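Local coordinates for protein biotin transporter BioY (Lactococcus lactis subsp. cremoris, PDB 4DVE) that binds biotin as the membrane-embedded S component and probably works with an energy-coupling factor (ECF) ABC transporter complex to bring the vitamin into the cell, at residues L50-M53 / G54-A58; F129-L132 / I133-L137; V168-P171 / G172-K176; I178-V181 / V182-R186. All coordinates share one frame; numbering follows the deposited sequence.

Interaction 1 (L50-M53 / G54-A58). With BTN (biotin), chain D.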
loop_
_atom_site.group_PDB
_atom_site.type_symbol
_atom_site.label_atom_id
_atom_site.label_comp_id
_atom_site.label_asym_id
_atom_site.label_seq_id
_atom_site.Cartn_x
_atom_site.Cartn_y
_atom_site.Cartn_z
ATOM N N LEU A 50 10.311 -0.414 -2.904
ATOM C CA LEU A 50 9.694 0.877 -2.650
ATOM C C LEU A 50 8.182 0.864 -2.900
ATOM O O LEU A 50 7.472 1.714 -2.365
ATOM C CB LEU A 50 10.368 1.951 -3.507
ATOM C CG LEU A 50 9.979 3.409 -3.250
ATOM C CD1 LEU A 50 10.162 3.827 -1.784
ATOM C CD2 LEU A 50 10.751 4.345 -4.195
ATOM N N GLN A 51 7.684 -0.104 -3.670
ATOM C CA GLN A 51 6.318 -0.031 -4.206
ATOM C C GLN A 51 5.198 -0.046 -3.142
ATOM O O GLN A 51 4.122 0.540 -3.347
ATOM C CB GLN A 51 6.153 -1.137 -5.269
ATOM C CG GLN A 51 4.835 -1.212 -5.961
ATOM C CD GLN A 51 4.860 -2.109 -7.201
ATOM O OE1 GLN A 51 4.691 -1.625 -8.341
ATOM N NE2 GLN A 51 5.028 -3.400 -6.992
ATOM N N ASN A 52 5.439 -0.712 -2.002
ATOM C CA ASN A 52 4.467 -0.710 -0.935
ATOM C C ASN A 52 4.155 0.690 -0.377
ATOM O O ASN A 52 3.094 0.899 0.198
ATOM C CB ASN A 52 4.803 -1.714 0.182
ATOM C CG ASN A 52 6.101 -1.413 0.878
ATOM O OD1 ASN A 52 7.084 -1.055 0.228
ATOM N ND2 ASN A 52 6.124 -1.580 2.213
HETATM N N MSE A 53 5.036 1.663 -0.579
HETATM C CA MSE A 53 4.728 3.038 -0.169
HETATM C C MSE A 53 3.481 3.590 -0.879
HETATM O O MSE A 53 2.660 4.332 -0.281
HETATM C CB MSE A 53 5.941 3.925 -0.449
HETATM C CG MSE A 53 5.670 5.358 0.021
HETATM SE SE MSE A 53 7.288 6.485 -0.133
HETATM C CE MSE A 53 7.271 6.662 -2.089
ATOM N N GLY A 54 3.356 3.300 -2.172
ATOM C CA GLY A 54 2.209 3.786 -2.942
ATOM C C GLY A 54 0.898 3.187 -2.433
ATOM O O GLY A 54 -0.156 3.835 -2.481
ATOM N N ILE A 55 0.974 1.933 -1.996
ATOM C CA ILE A 55 -0.142 1.243 -1.404
ATOM C C ILE A 55 -0.578 1.971 -0.134
ATOM O O ILE A 55 -1.763 2.112 0.117
ATOM C CB ILE A 55 0.187 -0.225 -1.031
ATOM C CG1 ILE A 55 0.737 -1.004 -2.240
ATOM C CG2 ILE A 55 -1.058 -0.912 -0.459
ATOM C CD1 ILE A 55 -0.154 -0.964 -3.471
HETATM N N MSE A 56 0.393 2.456 0.631
HETATM C CA MSE A 56 0.126 3.160 1.877
HETATM C C MSE A 56 -0.550 4.485 1.656
HETATM O O MSE A 56 -1.397 4.899 2.468
HETATM C CB MSE A 56 1.425 3.459 2.635
HETATM C CG MSE A 56 2.072 2.214 3.169
HETATM SE SE MSE A 56 3.727 2.677 4.150
HETATM C CE MSE A 56 4.768 1.046 3.751
HETATM N N MSE A 57 -0.159 5.184 0.593
HETATM C CA MSE A 57 -0.693 6.517 0.296
HETATM C C MSE A 57 -2.109 6.557 -0.241
HETATM O O MSE A 57 -2.814 7.565 -0.058
HETATM C CB MSE A 57 0.183 7.163 -0.776
HETATM C CG MSE A 57 1.573 7.530 -0.260
HETATM SE SE MSE A 57 2.783 7.909 -1.784
HETATM C CE MSE A 57 1.653 9.302 -2.612
ATOM N N ALA A 58 -2.523 5.490 -0.929
ATOM C CA ALA A 58 -3.791 5.445 -1.673
ATOM C C ALA A 58 -5.024 5.746 -0.814
ATOM O O ALA A 58 -5.883 6.554 -1.207
ATOM C CB ALA A 58 -3.946 4.090 -2.369
HETATM C C11 BTN D . 6.352 -8.486 -5.104
HETATM O O11 BTN D . 6.594 -7.578 -5.933
HETATM O O12 BTN D . 6.404 -9.673 -5.455
HETATM C C10 BTN D . 5.967 -8.158 -3.649
HETATM C C9 BTN D . 7.174 -7.878 -2.752
HETATM C C8 BTN D . 6.721 -7.624 -1.295
HETATM C C7 BTN D . 7.864 -7.043 -0.448
HETATM C C2 BTN D . 7.446 -6.746 0.981
HETATM S S1 BTN D . 6.259 -5.392 1.039
HETATM C C6 BTN D . 6.577 -5.147 2.773
HETATM C C5 BTN D . 8.075 -5.449 3.028
HETATM N N1 BTN D . 8.871 -4.257 2.892
HETATM C C3 BTN D . 9.713 -4.308 1.863
HETATM O O3 BTN D . 10.505 -3.422 1.540
HETATM N N2 BTN D . 9.560 -5.497 1.255
HETATM C C4 BTN D . 8.591 -6.346 1.902
#

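Interaction 2 (F129-L132 / I133-L137)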
loop_
_atom_site.group_PDB
_atom_site.type_symbol
_atom_site.label_atom_id
_atom_site.label_comp_id
_atom_site.label_asym_id
_atom_site.label_seq_id
_atom_site.Cartn_x
_atom_site.Cartn_y
_atom_site.Cartn_z
ATOM N N PHE A 129 0.395 12.684 13.859
ATOM C CA PHE A 129 0.939 11.511 14.549
ATOM C C PHE A 129 -0.077 10.363 14.595
ATOM O O PHE A 129 0.302 9.217 14.362
ATOM C CB PHE A 129 1.477 11.808 15.960
ATOM C CG PHE A 129 2.288 10.667 16.532
ATOM C CD1 PHE A 129 3.453 10.244 15.899
ATOM C CD2 PHE A 129 1.875 10.000 17.677
ATOM C CE1 PHE A 129 4.205 9.184 16.400
ATOM C CE2 PHE A 129 2.612 8.935 18.176
ATOM C CZ PHE A 129 3.780 8.525 17.539
ATOM N N GLY A 130 -1.342 10.676 14.899
ATOM C CA GLY A 130 -2.450 9.727 14.723
ATOM C C GLY A 130 -2.482 9.104 13.317
ATOM O O GLY A 130 -2.597 7.888 13.162
ATOM N N GLU A 131 -2.344 9.928 12.294
ATOM C CA GLU A 131 -2.333 9.425 10.932
ATOM C C GLU A 131 -1.165 8.447 10.717
ATOM O O GLU A 131 -1.348 7.382 10.099
ATOM C CB GLU A 131 -2.248 10.575 9.921
ATOM C CG GLU A 131 -2.262 10.152 8.446
ATOM C CD GLU A 131 -2.908 11.199 7.541
ATOM O OE1 GLU A 131 -2.998 10.997 6.300
ATOM O OE2 GLU A 131 -3.335 12.246 8.072
ATOM N N LEU A 132 0.012 8.811 11.227
ATOM C CA LEU A 132 1.212 7.985 11.092
ATOM C C LEU A 132 1.014 6.618 11.769
ATOM O O LEU A 132 1.406 5.592 11.232
ATOM C CB LEU A 132 2.463 8.693 11.658
ATOM C CG LEU A 132 3.782 7.894 11.630
ATOM C CD1 LEU A 132 4.129 7.389 10.225
ATOM C CD2 LEU A 132 4.941 8.713 12.213
ATOM N N ILE A 133 0.379 6.619 12.932
ATOM C CA ILE A 133 0.135 5.374 13.629
ATOM C C ILE A 133 -0.840 4.478 12.849
ATOM O O ILE A 133 -0.628 3.274 12.770
ATOM C CB ILE A 133 -0.344 5.613 15.073
ATOM C CG1 ILE A 133 0.760 6.315 15.894
ATOM C CG2 ILE A 133 -0.784 4.296 15.712
ATOM C CD1 ILE A 133 2.153 5.688 15.780
ATOM N N ILE A 134 -1.893 5.060 12.279
ATOM C CA ILE A 134 -2.826 4.305 11.417
ATOM C C ILE A 134 -2.101 3.723 10.198
ATOM O O ILE A 134 -2.283 2.533 9.836
ATOM C CB ILE A 134 -4.041 5.174 10.991
ATOM C CG1 ILE A 134 -4.884 5.525 12.221
ATOM C CG2 ILE A 134 -4.906 4.474 9.927
ATOM C CD1 ILE A 134 -5.770 6.751 11.991
ATOM N N VAL A 135 -1.244 4.527 9.581
ATOM C CA VAL A 135 -0.492 4.055 8.429
ATOM C C VAL A 135 0.466 2.925 8.839
ATOM O O VAL A 135 0.560 1.912 8.160
ATOM C CB VAL A 135 0.251 5.203 7.694
ATOM C CG1 VAL A 135 1.215 4.635 6.640
ATOM C CG2 VAL A 135 -0.764 6.167 7.053
ATOM N N LEU A 136 1.142 3.086 9.971
ATOM C CA LEU A 136 2.039 2.050 10.502
ATOM C C LEU A 136 1.264 0.750 10.758
ATOM O O LEU A 136 1.679 -0.357 10.342
ATOM C CB LEU A 136 2.627 2.528 11.832
ATOM C CG LEU A 136 3.935 2.119 12.496
ATOM C CD1 LEU A 136 3.759 1.935 14.017
ATOM C CD2 LEU A 136 4.697 0.981 11.843
ATOM N N LEU A 137 0.127 0.881 11.437
ATOM C CA LEU A 137 -0.637 -0.305 11.815
ATOM C C LEU A 137 -1.075 -1.112 10.591
ATOM O O LEU A 137 -0.889 -2.352 10.544
ATOM C CB LEU A 137 -1.829 0.078 12.669
ATOM C CG LEU A 137 -2.528 -0.885 13.601
ATOM C CD1 LEU A 137 -1.568 -1.516 14.627
ATOM C CD2 LEU A 137 -3.630 -0.087 14.332
#

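Interaction 3 (V168-P171 / G172-K176). With BTN (biotin), chain D.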
loop_
_atom_site.group_PDB
_atom_site.type_symbol
_atom_site.label_atom_id
_atom_site.label_comp_id
_atom_site.label_asym_id
_atom_site.label_seq_id
_atom_site.Cartn_x
_atom_site.Cartn_y
_atom_site.Cartn_z
ATOM N N VAL A 168 13.843 -7.065 9.173
ATOM C CA VAL A 168 14.646 -6.408 8.140
ATOM C C VAL A 168 13.871 -5.348 7.339
ATOM O O VAL A 168 14.492 -4.404 6.859
ATOM C CB VAL A 168 15.280 -7.420 7.134
ATOM C CG1 VAL A 168 14.283 -7.877 6.054
ATOM C CG2 VAL A 168 16.510 -6.842 6.482
ATOM N N PHE A 169 12.548 -5.520 7.196
ATOM C CA PHE A 169 11.710 -4.580 6.437
ATOM C C PHE A 169 11.274 -3.352 7.217
ATOM O O PHE A 169 10.842 -2.370 6.599
ATOM C CB PHE A 169 10.476 -5.267 5.845
ATOM C CG PHE A 169 10.815 -6.398 4.927
ATOM C CD1 PHE A 169 11.721 -6.214 3.879
ATOM C CD2 PHE A 169 10.285 -7.657 5.141
ATOM C CE1 PHE A 169 12.094 -7.281 3.067
ATOM C CE2 PHE A 169 10.636 -8.715 4.326
ATOM C CZ PHE A 169 11.553 -8.535 3.290
ATOM N N ILE A 170 11.404 -3.393 8.544
ATOM C CA ILE A 170 10.811 -2.380 9.408
ATOM C C ILE A 170 11.401 -0.962 9.228
ATOM O O ILE A 170 10.653 0.000 9.121
ATOM C CB ILE A 170 10.840 -2.808 10.902
ATOM C CG1 ILE A 170 9.886 -3.996 11.135
ATOM C CG2 ILE A 170 10.515 -1.622 11.845
ATOM C CD1 ILE A 170 8.413 -3.727 10.860
ATOM N N PRO A 171 12.734 -0.833 9.189
ATOM C CA PRO A 171 13.316 0.508 9.031
ATOM C C PRO A 171 12.891 1.216 7.743
ATOM O O PRO A 171 12.512 2.414 7.771
ATOM C CB PRO A 171 14.833 0.258 9.026
ATOM C CG PRO A 171 15.026 -1.131 9.510
ATOM C CD PRO A 171 13.748 -1.886 9.382
ATOM N N GLY A 172 12.962 0.481 6.636
ATOM C CA GLY A 172 12.532 0.988 5.331
ATOM C C GLY A 172 11.020 1.240 5.314
ATOM O O GLY A 172 10.564 2.251 4.781
ATOM N N ASP A 173 10.244 0.350 5.928
ATOM C CA ASP A 173 8.783 0.526 5.968
ATOM C C ASP A 173 8.343 1.728 6.831
ATOM O O ASP A 173 7.369 2.422 6.466
ATOM C CB ASP A 173 8.049 -0.752 6.362
ATOM C CG ASP A 173 8.108 -1.836 5.264
ATOM O OD1 ASP A 173 8.569 -1.537 4.131
ATOM O OD2 ASP A 173 7.725 -3.015 5.532
ATOM N N CYS A 174 9.077 1.993 7.918
ATOM C CA CYS A 174 8.814 3.165 8.755
ATOM C C CYS A 174 9.121 4.471 8.043
ATOM O O CYS A 174 8.327 5.430 8.143
ATOM C CB CYS A 174 9.588 3.111 10.080
ATOM S SG CYS A 174 8.840 1.956 11.244
ATOM N N ILE A 175 10.249 4.508 7.330
ATOM C CA ILE A 175 10.573 5.648 6.469
ATOM C C ILE A 175 9.457 5.882 5.432
ATOM O O ILE A 175 9.044 7.033 5.225
ATOM C CB ILE A 175 11.926 5.487 5.751
ATOM C CG1 ILE A 175 13.089 5.556 6.749
ATOM C CG2 ILE A 175 12.120 6.560 4.680
ATOM C CD1 ILE A 175 14.344 4.903 6.191
ATOM N N LYS A 176 8.984 4.812 4.800
ATOM C CA LYS A 176 7.894 4.911 3.807
ATOM C C LYS A 176 6.626 5.448 4.431
ATOM O O LYS A 176 5.944 6.239 3.813
ATOM C CB LYS A 176 7.582 3.574 3.124
ATOM C CG LYS A 176 8.712 3.038 2.237
ATOM C CD LYS A 176 8.501 1.551 1.921
ATOM C CE LYS A 176 9.791 0.758 1.849
ATOM N NZ LYS A 176 9.536 -0.698 1.706
HETATM C C11 BTN D . 6.352 -8.486 -5.104
HETATM O O11 BTN D . 6.594 -7.578 -5.933
HETATM O O12 BTN D . 6.404 -9.673 -5.455
HETATM C C10 BTN D . 5.967 -8.158 -3.649
HETATM C C9 BTN D . 7.174 -7.878 -2.752
HETATM C C8 BTN D . 6.721 -7.624 -1.295
HETATM C C7 BTN D . 7.864 -7.043 -0.448
HETATM C C2 BTN D . 7.446 -6.746 0.981
HETATM S S1 BTN D . 6.259 -5.392 1.039
HETATM C C6 BTN D . 6.577 -5.147 2.773
HETATM C C5 BTN D . 8.075 -5.449 3.028
HETATM N N1 BTN D . 8.871 -4.257 2.892
HETATM C C3 BTN D . 9.713 -4.308 1.863
HETATM O O3 BTN D . 10.505 -3.422 1.540
HETATM N N2 BTN D . 9.560 -5.497 1.255
HETATM C C4 BTN D . 8.591 -6.346 1.902
HETATM O O HOH W 1 14.085 -2.002 5.516
HETATM O O HOH W 2 11.748 -2.081 3.824
#

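Interaction 4 (I178-V181 / V182-R186)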
loop_
_atom_site.group_PDB
_atom_site.type_symbol
_atom_site.label_atom_id
_atom_site.label_comp_id
_atom_site.label_asym_id
_atom_site.label_seq_id
_atom_site.Cartn_x
_atom_site.Cartn_y
_atom_site.Cartn_z
ATOM N N ILE A 178 6.368 7.364 7.131
ATOM C CA ILE A 178 6.602 8.757 7.502
ATOM C C ILE A 178 6.472 9.638 6.265
ATOM O O ILE A 178 5.836 10.709 6.314
ATOM C CB ILE A 178 8.022 9.041 8.080
ATOM C CG1 ILE A 178 8.345 8.300 9.388
ATOM C CG2 ILE A 178 8.237 10.517 8.316
ATOM C CD1 ILE A 178 7.212 8.112 10.347
ATOM N N LEU A 179 7.113 9.224 5.175
ATOM C CA LEU A 179 7.039 9.996 3.926
ATOM C C LEU A 179 5.606 10.020 3.403
ATOM O O LEU A 179 5.167 11.026 2.822
ATOM C CB LEU A 179 7.975 9.416 2.852
ATOM C CG LEU A 179 9.467 9.677 3.072
ATOM C CD1 LEU A 179 10.323 8.787 2.165
ATOM C CD2 LEU A 179 9.766 11.158 2.839
ATOM N N THR A 180 4.896 8.899 3.580
ATOM C CA THR A 180 3.468 8.826 3.230
ATOM C C THR A 180 2.660 9.922 3.934
ATOM O O THR A 180 1.929 10.676 3.289
ATOM C CB THR A 180 2.858 7.437 3.528
ATOM O OG1 THR A 180 3.382 6.465 2.599
ATOM C CG2 THR A 180 1.316 7.474 3.425
ATOM N N VAL A 181 2.811 10.034 5.246
ATOM C CA VAL A 181 2.054 11.032 6.000
ATOM C C VAL A 181 2.426 12.452 5.547
ATOM O O VAL A 181 1.532 13.271 5.256
ATOM C CB VAL A 181 2.177 10.839 7.517
ATOM C CG1 VAL A 181 1.411 11.941 8.290
ATOM C CG2 VAL A 181 1.663 9.451 7.887
ATOM N N VAL A 182 3.731 12.726 5.430
ATOM C CA VAL A 182 4.198 14.045 4.970
ATOM C C VAL A 182 3.624 14.393 3.584
ATOM O O VAL A 182 3.029 15.465 3.393
ATOM C CB VAL A 182 5.746 14.125 4.900
ATOM C CG1 VAL A 182 6.181 15.460 4.308
ATOM C CG2 VAL A 182 6.370 13.936 6.288
ATOM N N ILE A 183 3.795 13.486 2.624
ATOM C CA ILE A 183 3.318 13.704 1.256
ATOM C C ILE A 183 1.788 13.864 1.175
ATOM O O ILE A 183 1.290 14.856 0.592
ATOM C CB ILE A 183 3.802 12.608 0.307
ATOM C CG1 ILE A 183 5.319 12.717 0.098
ATOM C CG2 ILE A 183 3.119 12.683 -1.052
ATOM C CD1 ILE A 183 5.909 11.441 -0.505
ATOM N N VAL A 184 1.041 12.942 1.785
ATOM C CA VAL A 184 -0.408 13.015 1.674
ATOM C C VAL A 184 -1.005 14.224 2.402
ATOM O O VAL A 184 -1.937 14.836 1.864
ATOM C CB VAL A 184 -1.186 11.713 2.000
ATOM C CG1 VAL A 184 -0.498 10.487 1.413
ATOM C CG2 VAL A 184 -1.441 11.586 3.472
ATOM N N ARG A 185 -0.484 14.582 3.579
ATOM C CA ARG A 185 -1.017 15.749 4.317
ATOM C C ARG A 185 -0.786 17.033 3.504
ATOM O O ARG A 185 -1.670 17.890 3.438
ATOM C CB ARG A 185 -0.422 15.945 5.727
ATOM C CG ARG A 185 -0.307 14.748 6.642
ATOM C CD ARG A 185 -1.378 14.512 7.683
ATOM N NE ARG A 185 -1.699 15.662 8.468
ATOM C CZ ARG A 185 -2.740 15.733 9.287
ATOM N NH1 ARG A 185 -3.556 14.693 9.482
ATOM N NH2 ARG A 185 -2.967 16.863 9.923
ATOM N N ARG A 186 0.394 17.168 2.894
ATOM C CA ARG A 186 0.648 18.261 1.943
ATOM C C ARG A 186 -0.321 18.282 0.760
ATOM O O ARG A 186 -0.893 19.331 0.439
ATOM C CB ARG A 186 2.076 18.231 1.388
ATOM C CG ARG A 186 3.028 19.164 2.095
ATOM C CD ARG A 186 4.472 18.850 1.736
ATOM N NE ARG A 186 5.395 19.285 2.786
ATOM C CZ ARG A 186 6.701 19.031 2.804
ATOM N NH1 ARG A 186 7.274 18.326 1.825
ATOM N NH2 ARG A 186 7.441 19.484 3.816
#

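Interaction 1 (L50-M53 / G54-A58)
Asn52 and Met56 touch at the biotin pocket, on the turn of helix 52-80 that stands beside the ligand. Their side chains run alongside each other and point the same way, and the terminal CE of Met56, a selenomethionine in this crystal, comes within 3.3 Å of Asn52 ND2. The same ND2 lies 3.6 Å from C6 of biotin, and Asn52 CB is 4.0 Å from S1 of biotin. Asn52 has CG set between its backbone N and carbonyl carbon (chi1 62°), which carries the amide toward biotin and helix 170-189. That amide is gripped at both ends by helix 170-189: OD1 accepts from Lys176 NZ and ND2 donates to Asp173 OD1. Asparagine suits the place because one flat group can serve an ammonium and a carboxylate at once, and the two bonds fix its rotation. The frame beneath is the first turns of helix 52-80 in this S component, with i to i+4 bonds once the helix is under way. Met56 N donates to Asn52 O at 3.1 Å and Met57 N to Met53 O at 3.1 Å, whereas Gly54 N makes a weak, bent bond to Gln51 O (N-H...O 133°). Met53 and Met57 are also selenomethionines. Met53 CG lies 4.3 Å from Met57 SE; beyond that, each chain bends at chi3, which turns its CE. Such long, flexible chains can mould themselves to an uneven helix interface, and both rest on Thr180 of helix 170-189. Elsewhere round the helix, Ile55 meets Trp106 and Thr109 of helix 100-119.

Interaction 2 (F129-L132 / I133-L137)
Phe129 and Ile133, one helical turn apart on helix 128-155, cross at a slant, with the isoleucine over one face of the phenyl ring. Ile133 CG1 sits 4.2 Å from the centroid of the Phe129 ring and 19° off its normal, a CH-pi contact displaced toward the rim, while Ile133 CD1 reaches on to within 3.7 Å of Phe129 CZ. The phenylalanine side chain leaves with CG anti to its own N (chi1 -168°), which sends the ring along the helix toward the next turn; Ile133 answers with CG1 beside its N, 3.3 Å from Phe129 O. Beneath the pair, Ile133 N donates to Phe129 O (3.0 Å), followed by Ile134 to Gly130, Val135 to Glu131 and Leu136 to Leu132. Branched and aromatic residues suit an exposed helix side at the start of the predicted membrane span, where apolar surfaces could meet lipid. Glu131 behaves differently: its buried carboxylate turns from this pair to form salt bridges with Arg185 and Arg188, which probably offset its charge. Around the contact, Leu132 packs on Ile178 and Val181 and Val135 on Ala177, all of helix 170-189, while Ile134 leans on Phe116 and Leu117 of helix 100-119.

Interaction 3 (V168-P171 / G172-K176)
Phe169 and Asp173, with Lys176 one turn further on, form the part of the biotin pocket that receives the ureido ring. The phenyl of Phe169 lies almost parallel to that ring: biotin C4 stands 3.6 Å above the phenyl plane, over its centre, and Phe169 CD1 comes to 3.4 Å from the ureido carbon C3 of biotin. On the opposite face of the phenyl sits Val168 CG1, so the ring is sandwiched. With a serine in its place, Phe169's flat wall would be gone, and the ureido ring would probably be left free to tilt while the Val168 methyl lost its backing.

Where the ureido group turns polar, biotin N1 donates to Asp173 OD1 at 3.0 Å (N-H...O 160°), and more weakly to OD2. Lys176 NZ forms a salt bridge with Asp173 OD1 at 2.7 Å and makes a weak bond to biotin O3 at 2.9 Å, with Ile49 O a further acceptor that positions the ammonium. An acid for the N-H and a lysine for the C=O match the urea's own polarity; the lysine may also draw electron density toward O3. The acid is presented from a backbone turn in which Asp173 N donates to Phe169 O (2.9 Å). One step earlier, the i to i+4 link between Val168 O (2.8 Å) and Gly172 N (2.9 Å) is made through a water rather than directly.

Phe169 is flanked by Ile44, Val46 and Ile48 of a loop, Ile170 packs on Val140 and Asp144 of helix 128-155, and Lys176 lies against Met53 and Met56 of helix 52-80.

Interaction 4 (I178-V181 / V182-R186)
Val181 and Arg185, together with Thr180 and Val184, pair up one turn apart on helix 170-189. The backbone bonds are short and nearly straight: Val182 N donates to Ile178 O (3.0 Å, N-H...O 173°), Ile183 N to Leu179 O (2.8 Å) and Val184 N to Thr180 O (2.9 Å).

Apolar contacts follow the same spacing. Val184 CG1 reaches Thr180 CG2 at 4.1 Å, the two side chains meeting at an angle; the other methyl of Val184, CG2, is wedged between its own N and carbonyl carbon (CG1 chi1 -42°). Reduced to an alanine, Val184 would lose both methyls, which would probably open a gap facing Thr180 CG2 and Leu61 of helix 52-80. Val181 CG1 runs beside the aliphatic part of Arg185, although the modelled path of that arginine chain is doubtful, while on the exposed side Ile178 CG2 and Val182 CG2 lie 4.4 Å apart. Val182 CG1 also lies over the guanidinium face of Arg186, 3.9 Å above its plane.

The polar groups look elsewhere. Thr180 OG1 bonds to Lys176 O within the helix, which satisfies the hydroxyl in a buried interface and probably makes it tolerable there. Arg185 reaches Glu131 with its guanidinium, with Ile122 O and Ser125 O as further acceptors. Arginine thus lends its carbon chain to the helix's own packing and spends its charge on tying it to helix 128-155, a pairing that probably lowers the cost of holding both charges at the edge of the membrane-spanning part.

How the interactions relate
Interactions 1 and 3 share the biotin site: Asn52 OD1 lies 2.9 Å from Lys176 NZ and Asn52 ND2 3.1 Å from Asp173 OD1, so interaction 1 supplies a clamp for the charged pair that meets the ureido ring. Interactions 3 and 4 are consecutive parts of helix 170-189, with centres about 15 Å apart. Further along that helix, interaction 4 packs on both neighbours, with Thr180 OG1 3.5 Å from Met57 CG of interaction 1, and Arg185 NH1 2.8 Å from Glu131 OE2 of interaction 2. Met56 SE, 4.0 Å from Val135 CG1, joins interactions 1 and 2. The side chain of Leu136 in interaction 2 is about 11 Å from biotin.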